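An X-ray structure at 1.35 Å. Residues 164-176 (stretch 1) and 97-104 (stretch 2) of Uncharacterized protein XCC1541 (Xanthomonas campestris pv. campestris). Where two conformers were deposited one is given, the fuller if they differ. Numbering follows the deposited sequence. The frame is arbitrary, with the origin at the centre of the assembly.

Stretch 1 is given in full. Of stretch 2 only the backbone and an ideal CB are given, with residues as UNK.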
ATOM      1  N   ALA A 164      -7.895  -4.523   4.738  1.00 15.62           N
ATOM      2  CA  ALA A 164      -6.710  -4.009   4.051  1.00 13.92           C
ATOM      3  C   ALA A 164      -5.712  -3.466   5.070  1.00 12.18           C
ATOM      4  O   ALA A 164      -4.507  -3.760   4.981  1.00 12.82           O
ATOM      5  CB  ALA A 164      -7.103  -2.941   3.049  1.00 16.84           C
ATOM      6  N   ALA A 165      -6.192  -2.741   6.056  1.00 11.58           N
ATOM      7  CA  ALA A 165      -5.321  -2.191   7.102  1.00 11.74           C
ATOM      8  C   ALA A 165      -4.704  -3.289   7.956  1.00 11.78           C
ATOM      9  O   ALA A 165      -3.482  -3.265   8.232  1.00 11.67           O
ATOM     10  CB  ALA A 165      -6.111  -1.211   7.964  1.00 11.75           C
ATOM     11  N   SER A 166      -5.495  -4.323   8.253  1.00 10.94           N
ATOM     12  CA  SER A 166      -5.010  -5.467   9.016  1.00 13.36           C
ATOM     13  C   SER A 166      -3.908  -6.190   8.261  1.00 12.14           C
ATOM     14  O   SER A 166      -2.903  -6.574   8.853  1.00 12.47           O
ATOM     15  CB  SER A 166      -6.174  -6.443   9.245  1.00 14.77           C
ATOM     16  OG  SER A 166      -7.084  -5.890  10.119  1.00 19.56           O
ATOM     17  N   ARG A 167      -4.070  -6.385   6.965  1.00  9.99           N
ATOM     18  CA  ARG A 167      -3.094  -7.032   6.146  1.00 13.31           C
ATOM     19  C   ARG A 167      -1.807  -6.199   6.088  1.00 11.02           C
ATOM     20  O   ARG A 167      -0.707  -6.770   6.083  1.00 11.99           O
ATOM     21  CB  ARG A 167      -3.659  -7.300   4.743  1.00 14.61           C
ATOM     22  CG  ARG A 167      -4.481  -8.546   4.685  1.00 25.30           C
ATOM     23  CD  ARG A 167      -4.907  -8.821   3.274  1.00 35.70           C
ATOM     24  NE  ARG A 167      -5.989  -7.929   2.891  1.00 43.06           N
ATOM     25  CZ  ARG A 167      -7.286  -8.185   3.054  1.00 45.70           C
ATOM     26  NH1 ARG A 167      -7.724  -9.293   3.651  1.00 46.89           N
ATOM     27  NH2 ARG A 167      -8.156  -7.278   2.639  1.00 47.56           N
ATOM     28  N   ALA A 168      -1.917  -4.857   5.991  1.00 10.33           N
ATOM     29  CA  ALA A 168      -0.723  -4.000   5.953  1.00 11.06           C
ATOM     30  C   ALA A 168       0.015  -4.155   7.286  1.00 11.30           C
ATOM     31  O   ALA A 168       1.223  -4.211   7.309  1.00 10.33           O
ATOM     32  CB  ALA A 168      -1.084  -2.538   5.698  1.00  9.73           C
ATOM     33  N   PHE A 169      -0.712  -4.187   8.406  1.00 10.07           N
ATOM     34  CA  PHE A 169      -0.052  -4.382   9.684  1.00  8.19           C
ATOM     35  C   PHE A 169       0.651  -5.741   9.767  1.00  8.48           C
ATOM     36  O   PHE A 169       1.782  -5.852  10.278  1.00 10.83           O
ATOM     37  CB  PHE A 169      -1.072  -4.236  10.817  1.00  9.62           C
ATOM     38  CG  PHE A 169      -0.481  -4.223  12.201  1.00  9.20           C
ATOM     39  CD1 PHE A 169       0.584  -3.417  12.520  1.00 10.90           C
ATOM     40  CD2 PHE A 169      -1.106  -4.955  13.205  1.00 10.78           C
ATOM     41  CE1 PHE A 169       1.071  -3.427  13.823  1.00 12.05           C
ATOM     42  CE2 PHE A 169      -0.607  -4.948  14.504  1.00 10.26           C
ATOM     43  CZ  PHE A 169       0.445  -4.213  14.780  1.00 10.14           C
ATOM     44  N   ALA A 170      -0.021  -6.781   9.303  1.00  9.45           N
ATOM     45  CA  ALA A 170       0.576  -8.086   9.272  1.00 11.53           C
ATOM     46  C   ALA A 170       1.851  -8.093   8.484  1.00 10.28           C
ATOM     47  O   ALA A 170       2.835  -8.735   8.854  1.00 11.40           O
ATOM     48  CB  ALA A 170      -0.461  -9.091   8.636  1.00  9.86           C
ATOM     49  N   GLU A 171       1.850  -7.440   7.342  0.50  8.93           N
ATOM     50  CA  GLU A 171       3.030  -7.365   6.507  0.50  9.58           C
ATOM     51  C   GLU A 171       4.198  -6.675   7.186  0.50 10.61           C
ATOM     52  O   GLU A 171       5.388  -7.042   6.976  0.50 11.89           O
ATOM     53  CB  GLU A 171       2.687  -6.644   5.223  0.50 11.80           C
ATOM     54  CG  GLU A 171       1.878  -7.510   4.290  0.50 10.94           C
ATOM     55  CD  GLU A 171       1.107  -6.717   3.253  0.50 20.28           C
ATOM     56  OE1 GLU A 171       1.307  -5.479   3.129  0.50 16.37           O
ATOM     57  OE2 GLU A 171       0.276  -7.346   2.569  0.50 22.92           O
ATOM     58  N   LEU A 172       3.870  -5.654   7.979  1.00 10.31           N
ATOM     59  CA  LEU A 172       4.881  -4.972   8.779  1.00 10.63           C
ATOM     60  C   LEU A 172       5.411  -5.937   9.822  1.00 11.37           C
ATOM     61  O   LEU A 172       6.648  -6.122   9.893  1.00 11.61           O
ATOM     62  CB  LEU A 172       4.326  -3.743   9.480  1.00 11.57           C
ATOM     63  CG  LEU A 172       5.345  -3.019  10.351  1.00 11.61           C
ATOM     64  CD1 LEU A 172       6.467  -2.390   9.574  1.00 11.75           C
ATOM     65  CD2 LEU A 172       4.615  -1.957  11.153  1.00 10.19           C
ATOM     66  N   LEU A 173       4.558  -6.566  10.603  1.00 10.58           N
ATOM     67  CA  LEU A 173       5.047  -7.483  11.654  1.00 11.15           C
ATOM     68  C   LEU A 173       5.851  -8.625  11.066  1.00 12.69           C
ATOM     69  O   LEU A 173       6.878  -9.007  11.650  1.00 12.85           O
ATOM     70  CB  LEU A 173       3.913  -8.032  12.473  1.00 10.88           C
ATOM     71  CG  LEU A 173       3.131  -7.011  13.333  1.00 12.65           C
ATOM     72  CD1 LEU A 173       1.973  -7.736  14.108  1.00 10.58           C
ATOM     73  CD2 LEU A 173       4.127  -6.204  14.194  1.00 13.78           C
ATOM     74  N   GLN A 174       5.450  -9.122   9.917  1.00 10.48           N
ATOM     75  CA  GLN A 174       6.147 -10.280   9.320  1.00 15.40           C
ATOM     76  C   GLN A 174       7.536  -9.913   8.832  1.00 15.51           C
ATOM     77  O   GLN A 174       8.367 -10.811   8.629  1.00 16.37           O
ATOM     78  CB  GLN A 174       5.315 -10.839   8.172  1.00 16.58           C
ATOM     79  CG  GLN A 174       4.045 -11.621   8.587  1.00 20.00           C
ATOM     80  CD  GLN A 174       2.929 -11.638   7.470  1.00 24.70           C
ATOM     81  OE1 GLN A 174       3.074 -11.027   6.396  1.00 37.00           O
ATOM     82  NE2 GLN A 174       1.823 -12.288   7.753  1.00 30.63           N
ATOM     83  N   SER A 175       7.849  -8.625   8.685  1.00 11.97           N
ATOM     84  CA  SER A 175       9.133  -8.181   8.184  1.00 14.49           C
ATOM     85  C   SER A 175      10.167  -8.039   9.305  1.00 15.21           C
ATOM     86  O   SER A 175      11.335  -7.684   9.029  1.00 16.27           O
ATOM     87  CB  SER A 175       8.976  -6.828   7.498  1.00 15.52           C
ATOM     88  OG  SER A 175       8.777  -5.741   8.379  1.00 14.67           O
ATOM     89  N   LEU A 176       9.753  -8.179  10.553  1.00 14.09           N
ATOM     90  CA  LEU A 176      10.604  -7.800  11.682  1.00 15.96           C
ATOM     91  C   LEU A 176      11.399  -8.933  12.262  1.00 23.95           C
ATOM     92  O   LEU A 176      11.066 -10.051  12.006  1.00 25.12           O
ATOM     93  CB  LEU A 176       9.687  -7.249  12.802  1.00 14.78           C
ATOM     94  CG  LEU A 176       8.902  -5.994  12.349  1.00 10.99           C
ATOM     95  CD1 LEU A 176       8.015  -5.464  13.520  1.00 13.50           C
ATOM     96  CD2 LEU A 176       9.685  -4.798  11.768  1.00 11.16           C
ATOM     97  OXT LEU A 176      12.343  -8.731  13.028  1.00 29.81           O
ATOM     98  N   UNK A  97      11.832   1.859  19.660  1.00 15.25           N
ATOM     99  CA  UNK A  97      10.661   1.306  19.005  1.00 12.28           C
ATOM    100  C   UNK A  97      11.116   0.513  17.812  1.00 12.43           C
ATOM    101  O   UNK A  97      11.941   0.971  17.051  1.00 12.84           O
ATOM    102  CB  UNK A  97       9.675   2.401  18.593  1.00 12.28           C
ATOM    103  N   UNK A  98      10.592  -0.706  17.675  1.00 10.89           N
ATOM    104  CA  UNK A  98      10.970  -1.608  16.628  1.00 10.84           C
ATOM    105  C   UNK A  98      10.458  -1.169  15.250  1.00 10.93           C
ATOM    106  O   UNK A  98      11.114  -1.303  14.242  1.00  9.69           O
ATOM    107  CB  UNK A  98      10.456  -3.010  16.959  1.00 10.84           C
ATOM    108  N   UNK A  99       9.215  -0.695  15.264  1.00 10.03           N
ATOM    109  CA  UNK A  99       8.488  -0.303  14.022  1.00  9.71           C
ATOM    110  C   UNK A  99       7.217   0.409  14.419  1.00  9.39           C
ATOM    111  O   UNK A  99       6.778   0.326  15.563  1.00  8.50           O
ATOM    112  CB  UNK A  99       8.167  -1.513  13.142  1.00  9.71           C
ATOM    113  N   UNK A 100       6.647   1.104  13.436  0.50  9.68           N
ATOM    114  CA  UNK A 100       5.501   1.972  13.645  0.50  9.49           C
ATOM    115  C   UNK A 100       4.448   1.770  12.563  0.50  9.65           C
ATOM    116  O   UNK A 100       4.767   1.888  11.370  0.50  9.57           O
ATOM    117  CB  UNK A 100       5.945   3.436  13.681  0.50  9.49           C
ATOM    118  N   UNK A 101       3.193   1.529  12.970  1.00  7.96           N
ATOM    119  CA  UNK A 101       2.083   1.330  12.052  1.00  7.89           C
ATOM    120  C   UNK A 101       1.047   2.418  12.301  1.00  8.29           C
ATOM    121  O   UNK A 101       0.483   2.505  13.403  1.00  9.52           O
ATOM    122  CB  UNK A 101       1.470  -0.062  12.217  1.00  7.89           C
ATOM    123  N   UNK A 102       0.817   3.245  11.296  1.00  8.43           N
ATOM    124  CA  UNK A 102      -0.050   4.414  11.482  1.00  9.19           C
ATOM    125  C   UNK A 102      -1.200   4.409  10.537  1.00  9.16           C
ATOM    126  O   UNK A 102      -1.034   4.454   9.342  1.00  9.08           O
ATOM    127  CB  UNK A 102       0.741   5.712  11.309  1.00  9.19           C
ATOM    128  N   UNK A 103      -2.416   4.356  11.072  1.00  8.65           N
ATOM    129  CA  UNK A 103      -3.660   4.532  10.291  1.00  9.81           C
ATOM    130  C   UNK A 103      -4.078   6.009  10.409  1.00  9.05           C
ATOM    131  O   UNK A 103      -4.107   6.554  11.506  1.00  9.21           O
ATOM    132  CB  UNK A 103      -4.770   3.603  10.787  1.00  9.81           C
ATOM    133  N   UNK A 104      -4.375   6.619   9.260  1.00  9.30           N
ATOM    134  CA  UNK A 104      -4.873   8.033   9.147  1.00  7.59           C
ATOM    135  C   UNK A 104      -4.192   8.955  10.175  1.00 10.13           C
ATOM    136  O   UNK A 104      -4.849   9.569  11.003  1.00 10.03           O
ATOM    137  CB  UNK A 104      -6.389   8.083   9.350  1.00  7.59           C
TER

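The helix of stretch 1 and the strand of stretch 2 run almost exactly antiparallel, at 172° between their N-to-C directions, with axes 9.3 Å apart at closest approach. Each position is judged by the direction of its CA-to-CB bond and by the atoms of stretch 1 within reach.

Position 97 has an extended backbone (phi/psi -117/132), and its ideal CB has nothing of stretch 1 within 5.5 Å. Stretch 1 sets no preference here; the residue is Thr97.

Position 98 breaks from the extended pattern (-71/-41) and points toward stretch 1, its ideal CB 4.9 Å from CD1 of Leu176. To one side of that contact lies the C-terminal carboxylate of the same residue, its OXT 7.2 Å from the ideal CB of position 98. A long side chain with a positive end, lysine or arginine, would suit the charge; a medium-sized apolar one could cover only the leucine. The deposited residue is Arg98. With chi1 and chi3 t and chi2 p, it reaches the carboxylate and forms a salt bridge, Arg98 NH2 to Leu176 OXT at 3.4 Å, which includes a weak hydrogen bond (N-H...acceptor angle 145°). CD2 of Leu176 lies over one face of the guanidinium, 3.7 Å from Arg98 NH1, so the contact is apolar as well as charged.

Position 99 also points toward the helix, but its ideal CB is already 3.9 Å from Leu176 CD2 and 4.0 Å from Leu172 CD1. Contact is thus made at the first side-chain carbon, against two leucines; alanine fits most simply, with other small residues possible. It is Ala99, whose CB packs 3.9 Å from Leu176 CD2 and 4.1 Å from Leu172 CD1.

Position 100 points away, as strand alternation predicts, and stretch 1 leaves its side chain unspecified. The residue is Leu100; its backbone O lies 3.9 Å from Leu172 CD2.

Position 101 points toward the helix at the close register with Phe169, the two CA atoms being 6.5 Å apart. Its ideal CB is tight against Phe169 CD1 (3.5 Å) and 3.8 Å from Leu172 CD2. The surroundings are largely apolar, and a flat aromatic or an extended aliphatic chain could run along the helix toward Ala165 and Ala168. Phe101 does so, with chi1 t. Phe169 CB sits over its ring, 3.9 Å from the centroid and 8° off the normal, a CH-pi contact. Ala168 CB meets the ring edge, 3.8 Å from Phe101 CE1. The two phenyl rings are oblique, with planes at 43° and centroids 5.0 Å apart.

Position 102 has no stretch 1 atom within 5.5 Å of its ideal CB and is unconstrained by the helix; it holds Leu102.

Position 103 points toward stretch 1, yet its ideal CB has no neighbour there within 5.5 Å. A long, flexible apolar side chain could bridge the gap to Ala165. Met103, present as selenomethionine, does so: its SE lies 3.9 Å from Ala165 CB.

Position 104 lies beyond the helix's reach, so only its backbone gives a clue: positive phi (37/60) is easiest for glycine, with asparagine or aspartate next, and uncommon for a beta-branched residue. The deposited residue is nevertheless Val104.

Stretch 2 97-104: TRALFLMV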
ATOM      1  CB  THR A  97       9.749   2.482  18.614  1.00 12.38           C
ATOM      2  OG1 THR A  97       9.422   3.229  19.786  1.00 14.38           O
ATOM      3  CG2 THR A  97       8.460   1.989  17.923  1.00 11.24           C
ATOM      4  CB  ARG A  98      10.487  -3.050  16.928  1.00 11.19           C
ATOM      5  CG  ARG A  98      10.897  -4.058  15.916  1.00 13.34           C
ATOM      6  CD  ARG A  98      12.391  -4.214  15.766  1.00 14.57           C
ATOM      7  NE  ARG A  98      12.800  -5.026  14.650  1.00 13.26           N
ATOM      8  CZ  ARG A  98      13.044  -4.629  13.427  1.00 13.89           C
ATOM      9  NH1 ARG A  98      12.870  -3.378  13.033  1.00 13.17           N
ATOM     10  NH2 ARG A  98      13.438  -5.514  12.528  1.00 18.61           N
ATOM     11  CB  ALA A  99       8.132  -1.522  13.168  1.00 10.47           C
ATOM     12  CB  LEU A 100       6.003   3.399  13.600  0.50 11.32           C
ATOM     13  CG  LEU A 100       5.105   4.559  13.968  0.50 12.12           C
ATOM     14  CD1 LEU A 100       4.539   4.427  15.450  0.50  9.70           C
ATOM     15  CD2 LEU A 100       5.862   5.886  13.745  0.50  9.76           C
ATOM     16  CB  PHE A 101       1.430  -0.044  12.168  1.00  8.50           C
ATOM     17  CG  PHE A 101       0.366  -0.263  11.167  1.00  8.73           C
ATOM     18  CD1 PHE A 101       0.691  -0.480   9.870  1.00 10.88           C
ATOM     19  CD2 PHE A 101      -0.949  -0.231  11.527  1.00  8.96           C
ATOM     20  CE1 PHE A 101      -0.313  -0.714   8.925  1.00  9.85           C
ATOM     21  CE2 PHE A 101      -1.951  -0.427  10.584  1.00 10.45           C
ATOM     22  CZ  PHE A 101      -1.639  -0.660   9.277  1.00 10.21           C
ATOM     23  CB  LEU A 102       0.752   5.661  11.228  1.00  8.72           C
ATOM     24  CG  LEU A 102       2.102   5.852  11.918  1.00  9.93           C
ATOM     25  CD1 LEU A 102       2.840   7.174  11.551  1.00 12.45           C
ATOM     26  CD2 LEU A 102       1.908   5.797  13.438  1.00 13.21           C
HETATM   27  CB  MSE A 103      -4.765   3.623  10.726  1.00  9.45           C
HETATM   28  CG  MSE A 103      -4.389   2.128  10.642  1.00 11.21           C
HETATM   29 SE   MSE A 103      -5.723   0.920  11.212  0.75 12.25          SE
HETATM   30  CE  MSE A 103      -5.538   1.297  13.039  1.00 18.99           C
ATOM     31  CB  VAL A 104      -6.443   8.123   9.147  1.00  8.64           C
ATOM     32  CG1 VAL A 104      -6.965   7.548   7.823  1.00 13.42           C
ATOM     33  CG2 VAL A 104      -7.064   7.420  10.303  1.00 10.83           C
TER
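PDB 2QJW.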